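Local coordinates for protein polyketide synthase/nonribosomal peptide synthetase hybrid RzxB (Pseudomonas fluorescens, PDB 5IL6) that probably dehydrates beta-hydroxyacyl intermediates bound to a carrier protein during rhizoxin polyketide assembly, through its dehydratase domain, at residues 140-145 / 246-251. Numbering follows the deposited sequence.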
loop_
_atom_site.group_PDB
_atom_site.type_symbol
_atom_site.label_atom_id
_atom_site.label_comp_id
_atom_site.label_asym_id
_atom_site.label_seq_id
_atom_site.Cartn_x
_atom_site.Cartn_y
_atom_site.Cartn_z
ATOM N N ALA A 140 -1.430 17.363 -4.932
ATOM C CA ALA A 140 -2.484 17.137 -5.902
ATOM C C ALA A 140 -3.727 17.866 -5.408
ATOM O O ALA A 140 -3.860 18.173 -4.222
ATOM C CB ALA A 140 -2.783 15.645 -6.070
ATOM N N TRP A 141 -4.635 18.168 -6.326
ATOM C CA TRP A 141 -5.825 18.938 -5.993
ATOM C C TRP A 141 -7.043 18.056 -6.156
ATOM O O TRP A 141 -7.177 17.356 -7.166
ATOM C CB TRP A 141 -5.946 20.185 -6.863
ATOM C CG TRP A 141 -4.756 21.047 -6.746
ATOM C CD1 TRP A 141 -4.287 21.643 -5.615
ATOM C CD2 TRP A 141 -3.861 21.412 -7.797
ATOM N NE1 TRP A 141 -3.152 22.361 -5.895
ATOM C CE2 TRP A 141 -2.869 22.236 -7.230
ATOM C CE3 TRP A 141 -3.801 21.125 -9.163
ATOM C CZ2 TRP A 141 -1.831 22.777 -7.983
ATOM C CZ3 TRP A 141 -2.772 21.662 -9.910
ATOM C CH2 TRP A 141 -1.799 22.479 -9.318
ATOM N N LEU A 142 -7.907 18.059 -5.151
ATOM C CA LEU A 142 -9.135 17.300 -5.277
ATOM C C LEU A 142 -9.897 17.942 -6.425
ATOM O O LEU A 142 -10.354 19.085 -6.320
ATOM C CB LEU A 142 -9.903 17.317 -3.956
ATOM C CG LEU A 142 -11.150 16.446 -3.807
ATOM C CD1 LEU A 142 -10.871 15.025 -4.274
ATOM C CD2 LEU A 142 -11.581 16.432 -2.346
ATOM N N ASP A 143 -10.065 17.194 -7.511
ATOM C CA ASP A 143 -10.590 17.709 -8.769
ATOM C C ASP A 143 -11.946 17.126 -9.108
ATOM O O ASP A 143 -12.433 17.333 -10.226
ATOM C CB ASP A 143 -9.639 17.357 -9.917
ATOM C CG ASP A 143 -8.679 18.472 -10.270
ATOM O OD1 ASP A 143 -8.184 19.157 -9.351
ATOM O OD2 ASP A 143 -8.407 18.647 -11.479
ATOM N N PHE A 144 -12.601 16.461 -8.162
ATOM C CA PHE A 144 -13.714 15.591 -8.509
ATOM C C PHE A 144 -15.032 16.362 -8.450
ATOM O O PHE A 144 -15.369 16.975 -7.430
ATOM C CB PHE A 144 -13.737 14.388 -7.573
ATOM C CG PHE A 144 -14.633 13.297 -8.051
ATOM C CD1 PHE A 144 -14.209 12.473 -9.070
ATOM C CD2 PHE A 144 -15.893 13.121 -7.529
ATOM C CE1 PHE A 144 -15.015 11.473 -9.544
ATOM C CE2 PHE A 144 -16.713 12.121 -7.994
ATOM C CZ PHE A 144 -16.275 11.293 -9.007
ATOM N N SER A 145 -15.708 16.442 -9.580
ATOM C CA SER A 145 -17.053 16.977 -9.659
ATOM C C SER A 145 -17.984 15.778 -9.778
ATOM O O SER A 145 -17.815 14.951 -10.681
ATOM C CB SER A 145 -17.219 17.917 -10.864
ATOM O OG SER A 145 -18.477 18.561 -10.805
ATOM N N SER A 246 -9.679 9.014 8.646
ATOM C CA SER A 246 -10.696 9.081 7.605
ATOM C C SER A 246 -10.126 9.845 6.419
ATOM O O SER A 246 -9.480 10.881 6.597
ATOM C CB SER A 246 -11.972 9.764 8.113
ATOM O OG SER A 246 -12.946 9.861 7.087
ATOM N N LEU A 247 -10.363 9.333 5.212
ATOM C CA LEU A 247 -9.710 9.866 4.025
ATOM C C LEU A 247 -10.663 9.875 2.840
ATOM O O LEU A 247 -11.597 9.073 2.760
ATOM C CB LEU A 247 -8.472 9.040 3.656
ATOM C CG LEU A 247 -7.310 9.066 4.646
ATOM C CD1 LEU A 247 -6.279 8.014 4.278
ATOM C CD2 LEU A 247 -6.675 10.440 4.686
ATOM N N GLN A 248 -10.398 10.796 1.917
ATOM C CA GLN A 248 -10.964 10.778 0.577
ATOM C C GLN A 248 -9.880 10.339 -0.396
ATOM O O GLN A 248 -8.718 10.731 -0.255
ATOM C CB GLN A 248 -11.483 12.156 0.156
ATOM C CG GLN A 248 -12.645 12.688 0.962
ATOM C CD GLN A 248 -13.084 14.053 0.476
ATOM O OE1 GLN A 248 -13.987 14.166 -0.351
ATOM N NE2 GLN A 248 -12.435 15.100 0.976
ATOM N N VAL A 249 -10.259 9.530 -1.382
ATOM C CA VAL A 249 -9.314 9.005 -2.359
ATOM C C VAL A 249 -9.850 9.302 -3.751
ATOM O O VAL A 249 -10.914 8.798 -4.130
ATOM C CB VAL A 249 -9.077 7.496 -2.182
ATOM C CG1 VAL A 249 -8.029 7.007 -3.167
ATOM C CG2 VAL A 249 -8.655 7.187 -0.750
ATOM N N GLN A 250 -9.114 10.111 -4.507
ATOM C CA GLN A 250 -9.422 10.355 -5.909
ATOM C C GLN A 250 -8.614 9.389 -6.762
ATOM O O GLN A 250 -7.393 9.286 -6.603
ATOM C CB GLN A 250 -9.102 11.797 -6.302
ATOM C CG GLN A 250 -9.592 12.153 -7.693
ATOM C CD GLN A 250 -9.237 13.562 -8.105
ATOM O OE1 GLN A 250 -8.669 14.329 -7.330
ATOM N NE2 GLN A 250 -9.566 13.909 -9.344
ATOM N N ILE A 251 -9.293 8.693 -7.670
ATOM C CA ILE A 251 -8.688 7.635 -8.471
ATOM C C ILE A 251 -8.919 7.962 -9.938
ATOM O O ILE A 251 -10.038 8.310 -10.332
ATOM C CB ILE A 251 -9.274 6.255 -8.122
ATOM C CG1 ILE A 251 -9.089 5.959 -6.629
ATOM C CG2 ILE A 251 -8.617 5.167 -8.968
ATOM C CD1 ILE A 251 -9.830 4.732 -6.147
#
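The carboxamide of Gln250 meets the backbone of residues 141-143 around its outer rim. OE1 of Gln250 accepts a hydrogen bond from Asp143 N at 3.2 Å; the bond is nearly straight at the hydrogen (163°), although the donor stands 41° out of the carbonyl plane. On the same side of that plane, beyond the oxygen, CD1 of Leu142 lies 3.8 Å from OE1 of Gln250. At the rim, CB of Asp143 packs 3.5 Å from NE2 of Gln250, and the carbonyl oxygen of Trp141 lies close to the amide plane, not bonded to it. A second carboxamide, that of Gln248, has CD2 of Leu142 above one side of its plane, beyond the outer edge, 3.7 Å from NE2 of Gln248. CG of Leu142, anti to its backbone N (chi1 -173°), carries the branch toward the strand; from there CD1 goes to Gln250 and CD2 to Gln248.

Both glutamines project from strand 246-254, an inner strand of the second hot-dog unit in this double hot-dog dehydratase fold, flanked by strands 184-190 and 261-268. Residues 140-145 belong to the irregular connection leading from strand 124-135 into that second unit, and here it runs across the outside of the strands, where Leu142 also touches Leu186 and Phe268. Replacing Gln250 with alanine would probably leave Asp143 N without this acceptor and Gln184 without its amide partner. NE2 of Gln250 donates to OE1 of Gln184, which helps fix the amide's rotation and presents OE1 to the loop, while NE2 of Gln248 bonds to the backbone oxygen of Asp269.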